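Local coordinates for ABC transporter (Caldanaerobius, PDB 4G68), which probably binds xylan-derived oligosaccharides outside the cell and delivers them to an ABC transporter for uptake, at residues Ile59-Ile72 and Glu334-Leu346. Residues are numbered along the deposited sequence; the frame is centred on the assembly and turned at random.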
ATOM      1  N   ILE C  59       7.033 -13.026 -17.026  1.00 31.02           N
ATOM      2  CA  ILE C  59       7.987 -11.955 -17.192  1.00 34.04           C
ATOM      3  C   ILE C  59       9.422 -12.458 -17.025  1.00 33.94           C
ATOM      4  O   ILE C  59      10.253 -12.203 -17.897  1.00 40.07           O
ATOM      5  CB  ILE C  59       7.755 -10.790 -16.204  1.00 32.50           C
ATOM      6  CG1 ILE C  59       6.433 -10.083 -16.493  1.00 30.57           C
ATOM      7  CG2 ILE C  59       8.891  -9.788 -16.340  1.00 31.78           C
ATOM      8  CD1 ILE C  59       5.954  -9.186 -15.371  1.00 33.06           C
ATOM      9  N   ILE C  60       9.711 -13.151 -15.925  1.00 40.12           N
ATOM     10  CA  ILE C  60      11.028 -13.789 -15.713  1.00 43.30           C
ATOM     11  C   ILE C  60      11.370 -14.695 -16.901  1.00 43.55           C
ATOM     12  O   ILE C  60      12.478 -14.602 -17.447  1.00 41.24           O
ATOM     13  CB  ILE C  60      11.097 -14.668 -14.424  1.00 46.56           C
ATOM     14  CG1 ILE C  60      10.648 -13.965 -13.119  1.00 45.57           C
ATOM     15  CG2 ILE C  60      12.463 -15.338 -14.282  1.00 45.00           C
ATOM     16  CD1 ILE C  60      11.273 -12.658 -12.751  1.00 48.59           C
ATOM     17  N   ASP C  61      10.428 -15.551 -17.300  1.00 43.20           N
ATOM     18  CA  ASP C  61      10.688 -16.501 -18.405  1.00 40.92           C
ATOM     19  C   ASP C  61      11.085 -15.767 -19.706  1.00 41.15           C
ATOM     20  O   ASP C  61      12.064 -16.154 -20.389  1.00 35.82           O
ATOM     21  CB  ASP C  61       9.511 -17.470 -18.621  1.00 44.69           C
ATOM     22  CG  ASP C  61       9.275 -18.398 -17.428  1.00 45.14           C
ATOM     23  OD1 ASP C  61      10.068 -18.415 -16.441  1.00 40.34           O
ATOM     24  OD2 ASP C  61       8.259 -19.103 -17.476  1.00 43.15           O
ATOM     25  N   GLN C  62      10.366 -14.690 -20.040  1.00 34.25           N
ATOM     26  CA  GLN C  62      10.723 -13.958 -21.239  1.00 39.99           C
ATOM     27  C   GLN C  62      12.127 -13.337 -21.123  1.00 38.35           C
ATOM     28  O   GLN C  62      12.892 -13.314 -22.098  1.00 40.70           O
ATOM     29  CB  GLN C  62       9.699 -12.893 -21.595  1.00 42.17           C
ATOM     30  CG  GLN C  62       9.962 -12.368 -23.002  1.00 49.33           C
ATOM     31  CD  GLN C  62       9.020 -11.270 -23.446  1.00 56.76           C
ATOM     32  OE1 GLN C  62       7.779 -11.418 -23.403  1.00 57.18           O
ATOM     33  NE2 GLN C  62       9.615 -10.152 -23.904  1.00 57.62           N
ATOM     34  N   TRP C  63      12.479 -12.856 -19.927  1.00 35.58           N
ATOM     35  CA  TRP C  63      13.844 -12.376 -19.725  1.00 37.82           C
ATOM     36  C   TRP C  63      14.850 -13.482 -19.908  1.00 37.60           C
ATOM     37  O   TRP C  63      15.911 -13.267 -20.510  1.00 42.41           O
ATOM     38  CB  TRP C  63      14.037 -11.697 -18.373  1.00 36.57           C
ATOM     39  CG  TRP C  63      15.504 -11.439 -18.066  1.00 38.07           C
ATOM     40  CD1 TRP C  63      16.452 -12.355 -17.589  1.00 37.02           C
ATOM     41  CD2 TRP C  63      16.244 -10.169 -18.228  1.00 35.37           C
ATOM     42  NE1 TRP C  63      17.690 -11.760 -17.459  1.00 38.04           N
ATOM     43  CE2 TRP C  63      17.633 -10.448 -17.816  1.00 36.39           C
ATOM     44  CE3 TRP C  63      15.909  -8.885 -18.644  1.00 36.12           C
ATOM     45  CZ2 TRP C  63      18.617  -9.468 -17.838  1.00 37.07           C
ATOM     46  CZ3 TRP C  63      16.908  -7.895 -18.645  1.00 36.89           C
ATOM     47  CH2 TRP C  63      18.229  -8.182 -18.255  1.00 39.38           C
ATOM     48  N   ASN C  64      14.543 -14.646 -19.351  1.00 34.67           N
ATOM     49  CA  ASN C  64      15.476 -15.761 -19.354  1.00 38.66           C
ATOM     50  C   ASN C  64      15.751 -16.230 -20.793  1.00 42.06           C
ATOM     51  O   ASN C  64      16.906 -16.530 -21.155  1.00 34.46           O
ATOM     52  CB  ASN C  64      14.977 -16.879 -18.441  1.00 34.19           C
ATOM     53  CG  ASN C  64      15.380 -16.660 -16.976  1.00 36.38           C
ATOM     54  OD1 ASN C  64      16.160 -15.745 -16.654  1.00 31.61           O
ATOM     55  ND2 ASN C  64      14.874 -17.539 -16.073  1.00 32.60           N
ATOM     56  N   LYS C  65      14.689 -16.220 -21.609  1.00 43.88           N
ATOM     57  CA  LYS C  65      14.773 -16.541 -23.032  1.00 47.35           C
ATOM     58  C   LYS C  65      15.607 -15.474 -23.814  1.00 41.77           C
ATOM     59  O   LYS C  65      16.486 -15.769 -24.647  1.00 32.80           O
ATOM     60  CB  LYS C  65      13.347 -16.662 -23.596  1.00 48.68           C
ATOM     61  CG  LYS C  65      13.310 -17.030 -25.068  1.00 55.96           C
ATOM     62  CD  LYS C  65      11.962 -16.686 -25.690  1.00 59.28           C
ATOM     63  CE  LYS C  65      11.916 -17.185 -27.128  1.00 60.29           C
ATOM     64  NZ  LYS C  65      10.858 -18.201 -27.240  1.00 64.36           N
ATOM     65  N   GLU C  66      15.304 -14.216 -23.572  1.00 34.89           N
ATOM     66  CA  GLU C  66      16.025 -13.189 -24.271  1.00 37.57           C
ATOM     67  C   GLU C  66      17.493 -13.010 -23.782  1.00 38.80           C
ATOM     68  O   GLU C  66      18.292 -12.354 -24.437  1.00 39.02           O
ATOM     69  CB  GLU C  66      15.213 -11.898 -24.242  1.00 39.79           C
ATOM     70  CG  GLU C  66      13.886 -12.095 -24.976  1.00 44.94           C
ATOM     71  CD  GLU C  66      12.833 -11.034 -24.676  1.00 49.63           C
ATOM     72  OE1 GLU C  66      13.091 -10.080 -23.896  1.00 61.50           O
ATOM     73  OE2 GLU C  66      11.728 -11.149 -25.231  1.00 44.62           O
ATOM     74  N   ASN C  67      17.848 -13.594 -22.637  1.00 36.70           N
ATOM     75  CA  ASN C  67      19.168 -13.325 -22.044  1.00 36.58           C
ATOM     76  C   ASN C  67      19.876 -14.578 -21.561  1.00 37.48           C
ATOM     77  O   ASN C  67      20.096 -14.724 -20.340  1.00 35.01           O
ATOM     78  CB  ASN C  67      19.068 -12.255 -20.917  1.00 34.92           C
ATOM     79  CG  ASN C  67      18.788 -10.860 -21.463  1.00 32.56           C
ATOM     80  OD1 ASN C  67      19.646  -9.988 -21.425  1.00 39.65           O
ATOM     81  ND2 ASN C  67      17.598 -10.647 -21.996  1.00 32.82           N
ATOM     82  N   PRO C  68      20.295 -15.451 -22.525  1.00 39.73           N
ATOM     83  CA  PRO C  68      20.773 -16.798 -22.184  1.00 37.42           C
ATOM     84  C   PRO C  68      21.925 -16.807 -21.174  1.00 32.83           C
ATOM     85  O   PRO C  68      22.011 -17.709 -20.344  1.00 37.47           O
ATOM     86  CB  PRO C  68      21.198 -17.414 -23.532  1.00 36.34           C
ATOM     87  CG  PRO C  68      20.995 -16.385 -24.577  1.00 34.63           C
ATOM     88  CD  PRO C  68      20.414 -15.148 -23.975  1.00 39.58           C
ATOM     89  N   ASN C  69      22.774 -15.791 -21.215  1.00 34.96           N
ATOM     90  CA  ASN C  69      23.928 -15.720 -20.304  1.00 36.21           C
ATOM     91  C   ASN C  69      23.649 -15.057 -18.969  1.00 39.89           C
ATOM     92  O   ASN C  69      24.377 -15.271 -18.000  1.00 39.55           O
ATOM     93  CB  ASN C  69      25.121 -15.076 -21.005  1.00 34.00           C
ATOM     94  CG  ASN C  69      25.822 -16.042 -21.928  1.00 34.99           C
ATOM     95  OD1 ASN C  69      25.413 -17.178 -22.069  1.00 33.64           O
ATOM     96  ND2 ASN C  69      26.892 -15.590 -22.552  1.00 39.58           N
ATOM     97  N   VAL C  70      22.573 -14.270 -18.910  1.00 41.19           N
ATOM     98  CA  VAL C  70      22.153 -13.687 -17.646  1.00 42.95           C
ATOM     99  C   VAL C  70      20.766 -14.232 -17.278  1.00 43.23           C
ATOM    100  O   VAL C  70      19.736 -13.694 -17.700  1.00 42.62           O
ATOM    101  CB  VAL C  70      22.149 -12.150 -17.715  1.00 42.40           C
ATOM    102  CG1 VAL C  70      21.947 -11.564 -16.326  1.00 43.82           C
ATOM    103  CG2 VAL C  70      23.443 -11.640 -18.338  1.00 41.97           C
ATOM    104  N   GLN C  71      20.739 -15.313 -16.511  1.00 43.55           N
ATOM    105  CA  GLN C  71      19.463 -15.864 -16.050  1.00 41.13           C
ATOM    106  C   GLN C  71      19.029 -15.202 -14.739  1.00 37.72           C
ATOM    107  O   GLN C  71      19.856 -14.718 -13.975  1.00 33.49           O
ATOM    108  CB  GLN C  71      19.583 -17.379 -15.882  1.00 41.43           C
ATOM    109  CG  GLN C  71      19.965 -18.074 -17.185  1.00 42.58           C
ATOM    110  CD  GLN C  71      18.850 -18.024 -18.219  1.00 44.88           C
ATOM    111  OE1 GLN C  71      18.936 -17.299 -19.216  1.00 48.50           O
ATOM    112  NE2 GLN C  71      17.786 -18.771 -17.972  1.00 45.83           N
ATOM    113  N   ILE C  72      17.717 -15.156 -14.517  1.00 36.11           N
ATOM    114  CA  ILE C  72      17.151 -14.761 -13.223  1.00 34.72           C
ATOM    115  C   ILE C  72      16.416 -15.942 -12.611  1.00 35.34           C
ATOM    116  O   ILE C  72      15.724 -16.691 -13.325  1.00 35.11           O
ATOM    117  CB  ILE C  72      16.144 -13.595 -13.406  1.00 38.39           C
ATOM    118  CG1 ILE C  72      16.817 -12.385 -14.087  1.00 38.28           C
ATOM    119  CG2 ILE C  72      15.448 -13.233 -12.085  1.00 35.44           C
ATOM    120  CD1 ILE C  72      15.861 -11.312 -14.591  1.00 40.79           C
ATOM    121  N   GLU C 334      24.776  -6.135 -14.642  1.00 29.96           N
ATOM    122  CA  GLU C 334      23.713  -7.049 -15.123  1.00 32.05           C
ATOM    123  C   GLU C 334      22.442  -6.945 -14.259  1.00 33.09           C
ATOM    124  O   GLU C 334      21.310  -6.930 -14.797  1.00 27.09           O
ATOM    125  CB  GLU C 334      24.242  -8.488 -15.144  1.00 32.58           C
ATOM    126  CG  GLU C 334      25.468  -8.631 -16.072  1.00 34.61           C
ATOM    127  CD  GLU C 334      26.872  -8.338 -15.438  1.00 35.91           C
ATOM    128  OE1 GLU C 334      27.041  -7.855 -14.295  1.00 23.56           O
ATOM    129  OE2 GLU C 334      27.874  -8.611 -16.143  1.00 43.29           O
ATOM    130  N   ALA C 335      22.646  -6.879 -12.936  1.00 28.37           N
ATOM    131  CA  ALA C 335      21.554  -6.682 -11.960  1.00 29.42           C
ATOM    132  C   ALA C 335      20.727  -5.388 -12.146  1.00 27.92           C
ATOM    133  O   ALA C 335      19.473  -5.408 -12.002  1.00 25.57           O
ATOM    134  CB  ALA C 335      22.084  -6.773 -10.534  1.00 30.88           C
ATOM    135  N   VAL C 336      21.398  -4.276 -12.470  1.00 25.33           N
ATOM    136  CA  VAL C 336      20.693  -3.009 -12.784  1.00 24.62           C
ATOM    137  C   VAL C 336      19.925  -3.158 -14.107  1.00 26.39           C
ATOM    138  O   VAL C 336      18.808  -2.651 -14.203  1.00 22.57           O
ATOM    139  CB  VAL C 336      21.662  -1.783 -12.844  1.00 24.67           C
ATOM    140  CG1 VAL C 336      20.915  -0.491 -13.254  1.00 26.27           C
ATOM    141  CG2 VAL C 336      22.322  -1.556 -11.502  1.00 25.86           C
ATOM    142  N   ARG C 337      20.495  -3.877 -15.104  1.00 23.81           N
ATOM    143  CA  ARG C 337      19.834  -3.997 -16.400  1.00 27.88           C
ATOM    144  C   ARG C 337      18.542  -4.771 -16.263  1.00 31.75           C
ATOM    145  O   ARG C 337      17.461  -4.322 -16.749  1.00 32.44           O
ATOM    146  CB  ARG C 337      20.713  -4.621 -17.490  1.00 29.49           C
ATOM    147  CG  ARG C 337      20.078  -4.563 -18.881  1.00 29.70           C
ATOM    148  CD  ARG C 337      21.083  -4.905 -19.986  1.00 33.97           C
ATOM    149  NE  ARG C 337      21.616  -6.252 -19.796  1.00 36.39           N
ATOM    150  CZ  ARG C 337      21.137  -7.344 -20.387  1.00 35.33           C
ATOM    151  NH1 ARG C 337      20.112  -7.238 -21.227  1.00 34.34           N
ATOM    152  NH2 ARG C 337      21.696  -8.515 -20.143  1.00 32.63           N
ATOM    153  N   ALA C 338      18.653  -5.915 -15.588  1.00 25.94           N
ATOM    154  CA  ALA C 338      17.493  -6.684 -15.231  1.00 24.59           C
ATOM    155  C   ALA C 338      16.492  -5.936 -14.412  1.00 25.21           C
ATOM    156  O   ALA C 338      15.316  -6.058 -14.680  1.00 26.67           O
ATOM    157  CB  ALA C 338      17.908  -7.953 -14.495  1.00 25.68           C
ATOM    158  N   ALA C 339      16.940  -5.248 -13.350  1.00 23.66           N
ATOM    159  CA  ALA C 339      16.019  -4.497 -12.482  1.00 24.62           C
ATOM    160  C   ALA C 339      15.221  -3.511 -13.358  1.00 24.60           C
ATOM    161  O   ALA C 339      13.966  -3.504 -13.292  1.00 26.75           O
ATOM    162  CB  ALA C 339      16.747  -3.756 -11.360  1.00 22.12           C
ATOM    163  N   LYS C 340      15.922  -2.731 -14.194  1.00 21.41           N
ATOM    164  CA  LYS C 340      15.225  -1.831 -15.145  1.00 22.80           C
ATOM    165  C   LYS C 340      14.119  -2.478 -15.969  1.00 23.32           C
ATOM    166  O   LYS C 340      13.012  -1.900 -16.124  1.00 24.29           O
ATOM    167  CB  LYS C 340      16.213  -1.215 -16.098  1.00 25.16           C
ATOM    168  CG  LYS C 340      16.983  -0.091 -15.482  1.00 25.09           C
ATOM    169  CD  LYS C 340      17.843   0.590 -16.533  1.00 23.88           C
ATOM    170  CE  LYS C 340      19.214   0.927 -16.019  1.00 23.71           C
ATOM    171  NZ  LYS C 340      19.978   1.731 -17.020  1.00 25.99           N
ATOM    172  N   TYR C 341      14.414  -3.652 -16.502  1.00 21.14           N
ATOM    173  CA  TYR C 341      13.418  -4.458 -17.264  1.00 26.91           C
ATOM    174  C   TYR C 341      12.304  -4.974 -16.330  1.00 24.29           C
ATOM    175  O   TYR C 341      11.147  -4.809 -16.589  1.00 27.33           O
ATOM    176  CB  TYR C 341      14.102  -5.622 -18.029  1.00 26.90           C
ATOM    177  CG  TYR C 341      13.171  -6.719 -18.501  1.00 29.60           C
ATOM    178  CD1 TYR C 341      12.708  -6.730 -19.825  1.00 32.19           C
ATOM    179  CD2 TYR C 341      12.783  -7.774 -17.641  1.00 28.17           C
ATOM    180  CE1 TYR C 341      11.871  -7.741 -20.294  1.00 32.41           C
ATOM    181  CE2 TYR C 341      11.923  -8.771 -18.090  1.00 33.99           C
ATOM    182  CZ  TYR C 341      11.482  -8.754 -19.418  1.00 33.93           C
ATOM    183  OH  TYR C 341      10.644  -9.740 -19.928  1.00 38.32           O
ATOM    184  N   LEU C 342      12.674  -5.581 -15.232  1.00 26.86           N
ATOM    185  CA  LEU C 342      11.671  -6.118 -14.313  1.00 23.37           C
ATOM    186  C   LEU C 342      10.703  -5.043 -13.801  1.00 25.21           C
ATOM    187  O   LEU C 342       9.489  -5.298 -13.709  1.00 26.08           O
ATOM    188  CB  LEU C 342      12.390  -6.709 -13.128  1.00 24.99           C
ATOM    189  CG  LEU C 342      13.130  -8.007 -13.428  1.00 24.38           C
ATOM    190  CD1 LEU C 342      13.852  -8.404 -12.146  1.00 24.78           C
ATOM    191  CD2 LEU C 342      12.097  -9.076 -13.909  1.00 19.01           C
ATOM    192  N   ALA C 343      11.235  -3.863 -13.476  1.00 23.98           N
ATOM    193  CA  ALA C 343      10.427  -2.745 -12.984  1.00 24.31           C
ATOM    194  C   ALA C 343       9.369  -2.302 -13.994  1.00 24.82           C
ATOM    195  O   ALA C 343       8.174  -2.271 -13.656  1.00 22.89           O
ATOM    196  CB  ALA C 343      11.314  -1.583 -12.596  1.00 25.73           C
ATOM    197  N   LYS C 344       9.808  -2.001 -15.226  1.00 24.33           N
ATOM    198  CA  LYS C 344       8.871  -1.686 -16.311  1.00 25.37           C
ATOM    199  C   LYS C 344       7.800  -2.767 -16.502  1.00 24.19           C
ATOM    200  O   LYS C 344       6.623  -2.453 -16.627  1.00 26.61           O
ATOM    201  CB  LYS C 344       9.619  -1.414 -17.644  1.00 27.44           C
ATOM    202  CG  LYS C 344       8.716  -1.366 -18.878  1.00 24.43           C
ATOM    203  CD  LYS C 344       7.752  -0.168 -18.909  1.00 27.92           C
ATOM    204  CE  LYS C 344       6.771  -0.238 -20.090  1.00 28.83           C
ATOM    205  NZ  LYS C 344       5.885   0.981 -20.131  1.00 21.59           N
ATOM    206  N   GLN C 345       8.205  -4.034 -16.545  1.00 26.12           N
ATOM    207  CA  GLN C 345       7.233  -5.130 -16.708  1.00 24.06           C
ATOM    208  C   GLN C 345       6.222  -5.266 -15.571  1.00 23.27           C
ATOM    209  O   GLN C 345       5.052  -5.565 -15.837  1.00 23.59           O
ATOM    210  CB  GLN C 345       7.923  -6.477 -16.970  1.00 26.79           C
ATOM    211  CG  GLN C 345       8.793  -6.498 -18.241  1.00 27.61           C
ATOM    212  CD  GLN C 345       8.009  -6.177 -19.505  1.00 31.04           C
ATOM    213  OE1 GLN C 345       7.048  -6.855 -19.856  1.00 35.45           O
ATOM    214  NE2 GLN C 345       8.412  -5.126 -20.183  1.00 37.89           N
ATOM    215  N   LEU C 346       6.698  -5.146 -14.328  1.00 21.52           N
ATOM    216  CA  LEU C 346       5.831  -5.171 -13.151  1.00 23.09           C
ATOM    217  C   LEU C 346       4.846  -4.015 -13.187  1.00 22.57           C
ATOM    218  O   LEU C 346       3.667  -4.229 -12.874  1.00 23.15           O
ATOM    219  CB  LEU C 346       6.653  -5.116 -11.851  1.00 24.37           C
ATOM    220  CG  LEU C 346       7.444  -6.389 -11.434  1.00 22.98           C
ATOM    221  CD1 LEU C 346       8.157  -6.131 -10.108  1.00 22.10           C
ATOM    222  CD2 LEU C 346       6.507  -7.560 -11.248  1.00 23.92           C
TER
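Trp63 lays its indole against Ala338 and Tyr341 in helix 332-353. With CG anti to the backbone N (chi1 169°), the ring reaches across to the other helix. The methyl CB of Ala338 makes a CH-pi contact over one face, 4.0 Å from the centroid of the six-membered ring. Ile72 CD1 lies over the same face, and Asn67 CG over the opposite one. Trp63 NE1 donates to Val70 O at 2.8 Å, which ties the ring to the turn after its helix. Trp63 CE3 sits over one face of the Tyr341 ring, 3.5 Å from Tyr341 CD2, with the two ring planes oblique at 55°. The Tyr341 OH donates to Ile59 O at 3.2 Å. That carbonyl also accepts the helical bond from Trp63 N. A leucine here has neither hydroxyl nor ring, so Ile59 O would probably be left with its helical partner Trp63 N and a gap would open beside Trp63 CE3. Arg337 grips Asn67 end-on: NH1 and NH2 both reach Asn67 OD1 at 2.8 Å, near the guanidinium plane. Trp63 CH2 lies over a face of that guanidinium. At the other end, Ile59 fits as a knob among Tyr341, Leu342, Gln345 and Leu346, its CG2 3.5 Å from Gln345 CB. The two helices run roughly antiparallel (142°) and pack beside strand 40-45, in the layered alpha/beta architecture of periplasmic-type solute-binding proteins.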